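Local coordinates for protein beta 1-3 glucanase (Clostridium beijerinckii NCIMB 8052, PDB 5H4E) that probably hydrolyses beta-1,3-glucans, acting as a glucanase domain of glycoside hydrolase family 64, at residues 1-6 with 86-91; 148-153 with 162-167; 168-173 with 363-368. One frame throughout, in Å; residues are numbered along the deposited sequence.

Interaction 1: 1-6 with 86-91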
loop_
_atom_site.group_PDB
_atom_site.type_symbol
_atom_site.label_atom_id
_atom_site.label_comp_id
_atom_site.label_asym_id
_atom_site.label_seq_id
_atom_site.Cartn_x
_atom_site.Cartn_y
_atom_site.Cartn_z
ATOM N N THR A 1 -6.954 -27.109 0.472
ATOM C CA THR A 1 -7.738 -26.179 -0.342
ATOM C C THR A 1 -8.949 -25.622 0.397
ATOM O O THR A 1 -9.782 -26.377 0.900
ATOM C CB THR A 1 -8.237 -26.843 -1.627
ATOM O OG1 THR A 1 -7.116 -27.179 -2.451
ATOM C CG2 THR A 1 -9.164 -25.898 -2.397
ATOM N N PRO A 2 -9.052 -24.290 0.466
ATOM C CA PRO A 2 -10.236 -23.645 1.040
ATOM C C PRO A 2 -11.501 -23.958 0.243
ATOM O O PRO A 2 -11.408 -24.386 -0.915
ATOM C CB PRO A 2 -9.891 -22.145 0.976
ATOM C CG PRO A 2 -8.710 -22.035 0.107
ATOM C CD PRO A 2 -7.981 -23.328 0.174
ATOM N N PRO A 3 -12.675 -23.747 0.855
ATOM C CA PRO A 3 -13.945 -23.967 0.166
ATOM C C PRO A 3 -14.087 -23.037 -1.026
ATOM O O PRO A 3 -13.795 -21.844 -0.917
ATOM C CB PRO A 3 -14.988 -23.659 1.244
ATOM C CG PRO A 3 -14.282 -22.781 2.213
ATOM C CD PRO A 3 -12.872 -23.254 2.229
ATOM N N LEU A 4 -14.533 -23.580 -2.153
ATOM C CA LEU A 4 -14.647 -22.793 -3.367
ATOM C C LEU A 4 -16.095 -22.704 -3.830
ATOM O O LEU A 4 -16.910 -23.581 -3.550
ATOM C CB LEU A 4 -13.779 -23.389 -4.465
ATOM C CG LEU A 4 -12.342 -23.635 -3.985
ATOM C CD1 LEU A 4 -11.585 -24.510 -4.951
ATOM C CD2 LEU A 4 -11.617 -22.300 -3.766
ATOM N N LYS A 5 -16.402 -21.625 -4.531
ATOM C CA LYS A 5 -17.712 -21.458 -5.141
ATOM C C LYS A 5 -17.491 -21.139 -6.593
ATOM O O LYS A 5 -16.662 -20.301 -6.910
ATOM C CB LYS A 5 -18.513 -20.344 -4.468
ATOM C CG LYS A 5 -19.437 -20.836 -3.391
ATOM C CD LYS A 5 -19.942 -19.701 -2.508
ATOM C CE LYS A 5 -20.650 -18.635 -3.312
ATOM N NZ LYS A 5 -21.487 -17.785 -2.412
ATOM N N SER A 6 -18.219 -21.811 -7.476
ATOM C CA SER A 6 -18.111 -21.504 -8.889
ATOM C C SER A 6 -18.414 -20.021 -9.104
ATOM O O SER A 6 -19.440 -19.514 -8.638
ATOM C CB SER A 6 -19.051 -22.385 -9.716
ATOM O OG SER A 6 -18.737 -22.279 -11.095
ATOM N N TYR A 86 -12.880 -17.609 6.133
ATOM C CA TYR A 86 -12.611 -17.329 4.730
ATOM C C TYR A 86 -13.659 -16.364 4.185
ATOM O O TYR A 86 -14.766 -16.266 4.717
ATOM C CB TYR A 86 -12.612 -18.623 3.913
ATOM C CG TYR A 86 -13.908 -19.390 4.085
ATOM C CD1 TYR A 86 -14.058 -20.307 5.121
ATOM C CD2 TYR A 86 -15.003 -19.155 3.250
ATOM C CE1 TYR A 86 -15.261 -20.991 5.310
ATOM C CE2 TYR A 86 -16.215 -19.835 3.433
ATOM C CZ TYR A 86 -16.331 -20.753 4.462
ATOM O OH TYR A 86 -17.511 -21.434 4.650
ATOM N N ALA A 87 -13.298 -15.675 3.111
ATOM C CA ALA A 87 -14.208 -14.809 2.379
ATOM C C ALA A 87 -14.338 -15.260 0.923
ATOM O O ALA A 87 -13.381 -15.785 0.341
ATOM C CB ALA A 87 -13.719 -13.374 2.441
ATOM N N TYR A 88 -15.521 -15.082 0.347
ATOM C CA TYR A 88 -15.694 -15.204 -1.105
ATOM C C TYR A 88 -15.702 -13.821 -1.717
ATOM O O TYR A 88 -16.358 -12.936 -1.183
ATOM C CB TYR A 88 -17.004 -15.906 -1.470
ATOM C CG TYR A 88 -17.178 -17.297 -0.922
ATOM C CD1 TYR A 88 -16.453 -18.362 -1.446
ATOM C CD2 TYR A 88 -18.098 -17.555 0.090
ATOM C CE1 TYR A 88 -16.625 -19.643 -0.972
ATOM C CE2 TYR A 88 -18.276 -18.838 0.579
ATOM C CZ TYR A 88 -17.539 -19.875 0.038
ATOM O OH TYR A 88 -17.690 -21.151 0.506
ATOM N N ILE A 89 -14.986 -13.612 -2.823
ATOM C CA ILE A 89 -15.176 -12.367 -3.577
ATOM C C ILE A 89 -15.585 -12.651 -5.010
ATOM O O ILE A 89 -15.145 -13.646 -5.610
ATOM C CB ILE A 89 -13.901 -11.451 -3.601
ATOM C CG1 ILE A 89 -12.691 -12.204 -4.137
ATOM C CG2 ILE A 89 -13.602 -10.897 -2.219
ATOM C CD1 ILE A 89 -11.587 -11.280 -4.622
ATOM N N PRO A 90 -16.455 -11.787 -5.556
ATOM C CA PRO A 90 -16.768 -11.744 -6.979
ATOM C C PRO A 90 -15.836 -10.729 -7.611
ATOM O O PRO A 90 -14.968 -10.232 -6.889
ATOM C CB PRO A 90 -18.215 -11.266 -6.995
ATOM C CG PRO A 90 -18.230 -10.261 -5.881
ATOM C CD PRO A 90 -17.268 -10.805 -4.807
ATOM N N LYS A 91 -15.990 -10.427 -8.899
ATOM C CA LYS A 91 -15.264 -9.309 -9.502
ATOM C C LYS A 91 -15.463 -8.079 -8.612
ATOM O O LYS A 91 -16.560 -7.863 -8.092
ATOM C CB LYS A 91 -15.757 -9.028 -10.922
ATOM C CG LYS A 91 -15.548 -10.162 -11.914
ATOM C CD LYS A 91 -14.104 -10.303 -12.300
ATOM C CE LYS A 91 -13.933 -11.332 -13.430
ATOM N NZ LYS A 91 -14.731 -10.978 -14.644
HETATM O O HOH W 1 -18.008 -23.586 -1.061
#
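P3 and K5 of the irregular segment 1-6 pass over Y86 and Y88 of the strand in 86-91 without a backbone pairing, the nearest CA atoms, those of K5 and Y88, lying 7.7 Å apart. Each of the two residues lays an aliphatic carbon on a tyrosine. P3 CG sits over the centre of the Y86 ring, 3.5 Å from its centroid and only 5° off the normal, a CH-pi contact at nearly equal distance from all six ring carbons. K5 crosses Y88 at about a right angle, and its CD sits over the centre of that ring, 3.5 Å from the centroid, in a second CH-pi contact. Strand 86-92 is an outermost strand of a five-stranded mixed sheet and pairs with strand 9-16, which follows the N-terminal segment; P3 O is bonded to T10 of that strand. Beyond CD the lysine bends, chi3 57° placing CE, and NZ ends 4.6 Å from the Y88 centroid in an off-centre cation-pi contact while it donates to N46 O. On the opposite face of Y88 lies CD2 of Y86, offset toward the rim. One water joins the segments at the phenol, donating to L4 O at 2.7 Å and lying 2.9 Å from Y88 OH.

Interaction 2: 148-153 with 162-167; sequences LWINTT and YNIQLV
The Y162 ring carries T152 on one face: CG2 lies 3.6 Å above the plane, displaced toward the rim and in CH-pi contact, while T152 CB sits 3.5 Å from Y162 CZ. The two side chains run alongside one another, pointing opposite ways. Y162 CG stands between its own backbone N and carbonyl carbon (chi1 74°). Y162 OH accepts the N-H of T153 at 2.9 Å and 161°. The same phenol oxygen is hydrogen-bonded to W138 O, so the tyrosine tip is held by two backbone groups. A water links T152 OG1, 2.8 Å away, to the backbone O of Y162, to which it donates. N151 turns away from 162-167; its ND2 donates to T152 O from well above the carbonyl plane and also bonds to E140.

Further along, the side chains that meet are aliphatic, and I164 CD1 also lies against the backbone. It reaches T152 CG2 and N151 C, each at 3.7 Å, and meets I150 CG1 at 3.9 Å. L166 spreads its two methyls, CD1 against L148 CD2 and CD2 against I150 CG2, both at 4.1 Å.

The short strands run nearly antiparallel, at 160°, with axes 8.0 Å apart at closest. They belong to different sheets, 147-151 to the eight-stranded antiparallel one and 162-168 to the five-stranded mixed one, so the contact packs one sheet against the other, consistent with a sandwich-like or barrel-like beta domain. L361 of the first sheet joins I150, I164 and L166 in the layer between them. The chemistry thus divides the interface: apolar branches bring the sheets together at one end, whereas at the other a buried phenol oxygen is satisfied by two hydrogen bonds with backbone groups, T153 N and W138 O.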
loop_
_atom_site.group_PDB
_atom_site.type_symbol
_atom_site.label_atom_id
_atom_site.label_comp_id
_atom_site.label_asym_id
_atom_site.label_seq_id
_atom_site.Cartn_x
_atom_site.Cartn_y
_atom_site.Cartn_z
ATOM N N LEU A 148 -6.757 -11.080 -11.473
ATOM C CA LEU A 148 -6.786 -10.643 -10.081
ATOM C C LEU A 148 -5.402 -10.168 -9.656
ATOM O O LEU A 148 -4.403 -10.806 -9.975
ATOM C CB LEU A 148 -7.269 -11.782 -9.182
ATOM C CG LEU A 148 -7.448 -11.572 -7.675
ATOM C CD1 LEU A 148 -8.494 -12.557 -7.187
ATOM C CD2 LEU A 148 -6.147 -11.797 -6.950
ATOM N N TRP A 149 -5.361 -9.045 -8.939
ATOM C CA TRP A 149 -4.140 -8.544 -8.309
ATOM C C TRP A 149 -4.386 -8.542 -6.820
ATOM O O TRP A 149 -5.442 -8.111 -6.390
ATOM C CB TRP A 149 -3.801 -7.114 -8.750
ATOM C CG TRP A 149 -3.284 -6.960 -10.140
ATOM C CD1 TRP A 149 -1.991 -6.677 -10.516
ATOM C CD2 TRP A 149 -4.042 -7.050 -11.350
ATOM N NE1 TRP A 149 -1.906 -6.597 -11.882
ATOM C CE2 TRP A 149 -3.146 -6.825 -12.420
ATOM C CE3 TRP A 149 -5.385 -7.309 -11.636
ATOM C CZ2 TRP A 149 -3.556 -6.844 -13.754
ATOM C CZ3 TRP A 149 -5.790 -7.336 -12.968
ATOM C CH2 TRP A 149 -4.876 -7.100 -14.008
ATOM N N ILE A 150 -3.437 -9.016 -6.029
ATOM C CA ILE A 150 -3.608 -8.947 -4.588
ATOM C C ILE A 150 -2.238 -8.713 -3.968
ATOM O O ILE A 150 -1.229 -9.201 -4.487
ATOM C CB ILE A 150 -4.300 -10.229 -4.034
ATOM C CG1 ILE A 150 -4.489 -10.133 -2.519
ATOM C CG2 ILE A 150 -3.524 -11.504 -4.431
ATOM C CD1 ILE A 150 -5.472 -11.150 -1.964
ATOM N N ASN A 151 -2.174 -7.907 -2.908
ATOM C CA ASN A 151 -0.872 -7.621 -2.300
ATOM C C ASN A 151 -0.961 -7.249 -0.824
ATOM O O ASN A 151 -1.970 -6.689 -0.371
ATOM C CB ASN A 151 -0.144 -6.488 -3.063
ATOM C CG ASN A 151 -0.942 -5.188 -3.093
ATOM O OD1 ASN A 151 -1.783 -4.991 -3.965
ATOM N ND2 ASN A 151 -0.680 -4.294 -2.134
ATOM N N THR A 152 0.093 -7.591 -0.085
ATOM C CA THR A 152 0.355 -6.964 1.208
ATOM C C THR A 152 0.870 -5.556 0.952
ATOM O O THR A 152 1.323 -5.242 -0.158
ATOM C CB THR A 152 1.404 -7.723 2.028
ATOM O OG1 THR A 152 2.688 -7.628 1.388
ATOM C CG2 THR A 152 1.030 -9.185 2.196
ATOM N N THR A 153 0.846 -4.695 1.963
ATOM C CA THR A 153 1.387 -3.369 1.739
ATOM C C THR A 153 2.060 -2.806 2.982
ATOM O O THR A 153 1.496 -2.862 4.077
ATOM C CB THR A 153 0.287 -2.391 1.260
ATOM O OG1 THR A 153 0.833 -1.074 1.160
ATOM C CG2 THR A 153 -0.912 -2.375 2.217
ATOM N N TYR A 162 2.740 -10.459 7.796
ATOM C CA TYR A 162 1.749 -11.225 7.040
ATOM C C TYR A 162 2.194 -11.401 5.596
ATOM O O TYR A 162 3.053 -10.678 5.097
ATOM C CB TYR A 162 0.346 -10.580 7.122
ATOM C CG TYR A 162 0.093 -9.309 6.317
ATOM C CD1 TYR A 162 -1.020 -9.195 5.499
ATOM C CD2 TYR A 162 0.936 -8.198 6.426
ATOM C CE1 TYR A 162 -1.277 -8.013 4.789
ATOM C CE2 TYR A 162 0.688 -7.027 5.719
ATOM C CZ TYR A 162 -0.415 -6.942 4.906
ATOM O OH TYR A 162 -0.661 -5.766 4.200
ATOM N N ASN A 163 1.660 -12.431 4.959
ATOM C CA ASN A 163 2.063 -12.747 3.602
ATOM C C ASN A 163 0.879 -13.397 2.940
ATOM O O ASN A 163 -0.048 -13.851 3.628
ATOM C CB ASN A 163 3.317 -13.656 3.582
ATOM C CG ASN A 163 3.086 -15.028 4.216
ATOM O OD1 ASN A 163 2.500 -15.930 3.608
ATOM N ND2 ASN A 163 3.587 -15.203 5.428
ATOM N N ILE A 164 0.883 -13.427 1.613
ATOM C CA ILE A 164 -0.252 -13.947 0.887
ATOM C C ILE A 164 0.242 -14.975 -0.117
ATOM O O ILE A 164 1.249 -14.757 -0.797
ATOM C CB ILE A 164 -1.031 -12.803 0.171
ATOM C CG1 ILE A 164 -1.515 -11.767 1.200
ATOM C CG2 ILE A 164 -2.190 -13.367 -0.695
ATOM C CD1 ILE A 164 -2.062 -10.488 0.575
ATOM N N GLN A 165 -0.461 -16.097 -0.184
ATOM C CA GLN A 165 -0.233 -17.084 -1.236
ATOM C C GLN A 165 -1.367 -17.030 -2.241
ATOM O O GLN A 165 -2.512 -17.277 -1.885
ATOM C CB GLN A 165 -0.126 -18.493 -0.653
ATOM C CG GLN A 165 -0.046 -19.595 -1.731
ATOM C CD GLN A 165 -0.159 -20.996 -1.139
ATOM O OE1 GLN A 165 -0.537 -21.160 0.021
ATOM N NE2 GLN A 165 0.186 -22.010 -1.933
ATOM N N LEU A 166 -1.059 -16.722 -3.497
ATOM C CA LEU A 166 -2.087 -16.692 -4.523
ATOM C C LEU A 166 -1.942 -17.919 -5.403
ATOM O O LEU A 166 -0.843 -18.219 -5.898
ATOM C CB LEU A 166 -2.001 -15.414 -5.381
ATOM C CG LEU A 166 -2.968 -15.379 -6.575
ATOM C CD1 LEU A 166 -4.432 -15.436 -6.105
ATOM C CD2 LEU A 166 -2.735 -14.152 -7.470
ATOM N N VAL A 167 -3.055 -18.621 -5.592
ATOM C CA VAL A 167 -3.062 -19.864 -6.347
ATOM C C VAL A 167 -4.013 -19.736 -7.529
ATOM O O VAL A 167 -5.208 -19.458 -7.353
ATOM C CB VAL A 167 -3.492 -21.066 -5.464
ATOM C CG1 VAL A 167 -3.546 -22.359 -6.298
ATOM C CG2 VAL A 167 -2.553 -21.210 -4.265
HETATM O O HOH W 2 3.841 -8.074 3.855
#

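Interaction 3: 168-173 with 363-368; sequences GNSGYN and VADPKY
The carboxylate of D365 is held by the 168-173 loop directly at OD2 and through a water at OD1. S170 OG donates to D365 OD2 at 2.7 Å, on the syn lone pair, and the water donates to D365 OD1 at 2.8 Å while accepting from S170 N; its bond from Y172 N is weak. This loop is the turn of a beta hairpin between strands 162-168 and 173-177, closed by a backbone bond from G168 N to Y172 O, and it meets the chain where 363-368 enters strand 366-374 of the same mixed sheet. G168 and P366 form an antiparallel non-hydrogen-bonded pair. Next to it N169 N donates to D365 O at 2.8 Å, nearly along the C=O axis. D365 thus holds the turn by both its carbonyl and its side chain.

G168 CA packs against D365 O (3.5 Å) beside V363 and Y172. The side chains of V363 and Y172 meet, Y172 CB and V363 CG2 being 3.6 Å apart, and V363 CB lies over one face of the Y172 ring, offset toward the rim. Y172 CG is anti to its backbone N (chi1 -177°), 3.8 Å from V363 CG2, and the OH of this tyrosine is bonded to H362 N. Two residues of strand 366-374, K367 and Y368, stand opposite the single V167 of the neighbouring strand, forming a classic beta bulge. The extended K367 chain crosses N169 at about a right angle, with N169 OD1 3.4 Å from K367 CG. At its tip, K367 NZ donates at 3.2 Å to a water that in turn donates to N169 O.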
loop_
_atom_site.group_PDB
_atom_site.type_symbol
_atom_site.label_atom_id
_atom_site.label_comp_id
_atom_site.label_asym_id
_atom_site.label_seq_id
_atom_site.Cartn_x
_atom_site.Cartn_y
_atom_site.Cartn_z
ATOM N N GLY A 168 -3.481 -19.937 -8.727
ATOM C CA GLY A 168 -4.292 -19.852 -9.924
ATOM C C GLY A 168 -4.949 -21.181 -10.251
ATOM O O GLY A 168 -4.619 -22.208 -9.664
ATOM N N ASN A 169 -5.891 -21.155 -11.192
ATOM C CA ASN A 169 -6.557 -22.371 -11.641
ATOM C C ASN A 169 -5.691 -23.289 -12.491
ATOM O O ASN A 169 -6.039 -24.456 -12.690
ATOM C CB ASN A 169 -7.817 -22.013 -12.439
ATOM C CG ASN A 169 -9.006 -21.729 -11.547
ATOM O OD1 ASN A 169 -9.357 -22.539 -10.691
ATOM N ND2 ASN A 169 -9.636 -20.577 -11.745
ATOM N N SER A 170 -4.582 -22.779 -13.021
ATOM C CA SER A 170 -3.845 -23.558 -14.027
ATOM C C SER A 170 -2.325 -23.484 -13.933
ATOM O O SER A 170 -1.638 -23.598 -14.959
ATOM C CB SER A 170 -4.262 -23.121 -15.440
ATOM O OG SER A 170 -3.896 -21.772 -15.695
ATOM N N GLY A 171 -1.796 -23.292 -12.728
ATOM C CA GLY A 171 -0.365 -23.455 -12.520
ATOM C C GLY A 171 0.307 -22.447 -11.607
ATOM O O GLY A 171 1.327 -22.744 -10.983
ATOM N N TYR A 172 -0.267 -21.256 -11.513
ATOM C CA TYR A 172 0.356 -20.164 -10.760
ATOM C C TYR A 172 0.266 -20.444 -9.268
ATOM O O TYR A 172 -0.810 -20.761 -8.753
ATOM C CB TYR A 172 -0.331 -18.842 -11.098
ATOM C CG TYR A 172 0.247 -17.609 -10.447
ATOM C CD1 TYR A 172 -0.216 -17.170 -9.208
ATOM C CD2 TYR A 172 1.207 -16.846 -11.098
ATOM C CE1 TYR A 172 0.278 -16.030 -8.620
ATOM C CE2 TYR A 172 1.714 -15.688 -10.517
ATOM C CZ TYR A 172 1.239 -15.288 -9.267
ATOM O OH TYR A 172 1.730 -14.142 -8.667
ATOM N N ASN A 173 1.395 -20.339 -8.579
ATOM C CA ASN A 173 1.409 -20.542 -7.135
ATOM C C ASN A 173 2.570 -19.772 -6.530
ATOM O O ASN A 173 3.709 -20.241 -6.559
ATOM C CB ASN A 173 1.507 -22.042 -6.790
ATOM C CG ASN A 173 1.026 -22.350 -5.373
ATOM O OD1 ASN A 173 1.241 -21.568 -4.450
ATOM N ND2 ASN A 173 0.353 -23.481 -5.206
ATOM N N VAL A 363 -2.653 -13.062 -11.399
ATOM C CA VAL A 363 -2.896 -14.140 -12.357
ATOM C C VAL A 363 -4.252 -13.950 -13.038
ATOM O O VAL A 363 -5.205 -13.425 -12.448
ATOM C CB VAL A 363 -2.838 -15.537 -11.689
ATOM C CG1 VAL A 363 -4.080 -15.780 -10.853
ATOM C CG2 VAL A 363 -2.670 -16.638 -12.752
ATOM N N ALA A 364 -4.328 -14.376 -14.292
ATOM C CA ALA A 364 -5.528 -14.175 -15.096
ATOM C C ALA A 364 -6.702 -14.961 -14.538
ATOM O O ALA A 364 -7.852 -14.515 -14.599
ATOM C CB ALA A 364 -5.270 -14.592 -16.545
ATOM N N ASP A 365 -6.401 -16.149 -14.025
ATOM C CA ASP A 365 -7.424 -17.125 -13.657
ATOM C C ASP A 365 -7.304 -17.574 -12.202
ATOM O O ASP A 365 -6.959 -18.709 -11.924
ATOM C CB ASP A 365 -7.349 -18.342 -14.597
ATOM C CG ASP A 365 -5.977 -19.036 -14.572
ATOM O OD1 ASP A 365 -4.956 -18.380 -14.241
ATOM O OD2 ASP A 365 -5.925 -20.248 -14.892
ATOM N N PRO A 366 -7.607 -16.672 -11.263
ATOM C CA PRO A 366 -7.412 -16.951 -9.838
ATOM C C PRO A 366 -8.361 -18.024 -9.316
ATOM O O PRO A 366 -9.522 -18.068 -9.731
ATOM C CB PRO A 366 -7.709 -15.595 -9.184
ATOM C CG PRO A 366 -8.673 -14.951 -10.115
ATOM C CD PRO A 366 -8.238 -15.362 -11.488
ATOM N N LYS A 367 -7.858 -18.873 -8.420
ATOM C CA LYS A 367 -8.655 -19.897 -7.744
ATOM C C LYS A 367 -8.896 -19.503 -6.293
ATOM O O LYS A 367 -10.042 -19.363 -5.853
ATOM C CB LYS A 367 -7.944 -21.247 -7.808
ATOM C CG LYS A 367 -8.768 -22.433 -7.349
ATOM C CD LYS A 367 -7.925 -23.695 -7.459
ATOM C CE LYS A 367 -8.715 -24.943 -7.134
ATOM N NZ LYS A 367 -8.007 -26.154 -7.657
ATOM N N TYR A 368 -7.812 -19.313 -5.550
ATOM C CA TYR A 368 -7.938 -18.846 -4.174
ATOM C C TYR A 368 -6.641 -18.207 -3.697
ATOM O O TYR A 368 -5.589 -18.378 -4.323
ATOM C CB TYR A 368 -8.343 -19.999 -3.234
ATOM C CG TYR A 368 -7.286 -21.078 -3.072
ATOM C CD1 TYR A 368 -7.309 -22.225 -3.864
ATOM C CD2 TYR A 368 -6.281 -20.961 -2.115
ATOM C CE1 TYR A 368 -6.357 -23.212 -3.721
ATOM C CE2 TYR A 368 -5.311 -21.949 -1.972
ATOM C CZ TYR A 368 -5.363 -23.070 -2.778
ATOM O OH TYR A 368 -4.412 -24.057 -2.641
HETATM O O HOH W 3 -7.591 -25.948 -10.800
HETATM O O HOH W 4 -3.168 -20.160 -12.994
#

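From the N terminus, interaction 1 comes first, closing a long loop that contains strands but no helix and setting the leading segment on edge strand 86-92. Interaction 2 then closes a short loop between 148-153 and 162-167, joining the two sheets. Interaction 3 follows, bridging 189 residues, helices among them, and brings the start of the C-terminal strand to the hairpin turn that follows 162-168. The three loops lie in series, neither nested nor crossed. They nevertheless adjoin: P2 and L4 pack on Y368 and K367, I89 touches L148, and V167 N lies 2.8 Å from Y368 O, a probable hydrogen bond between neighbouring strands of the mixed sheet.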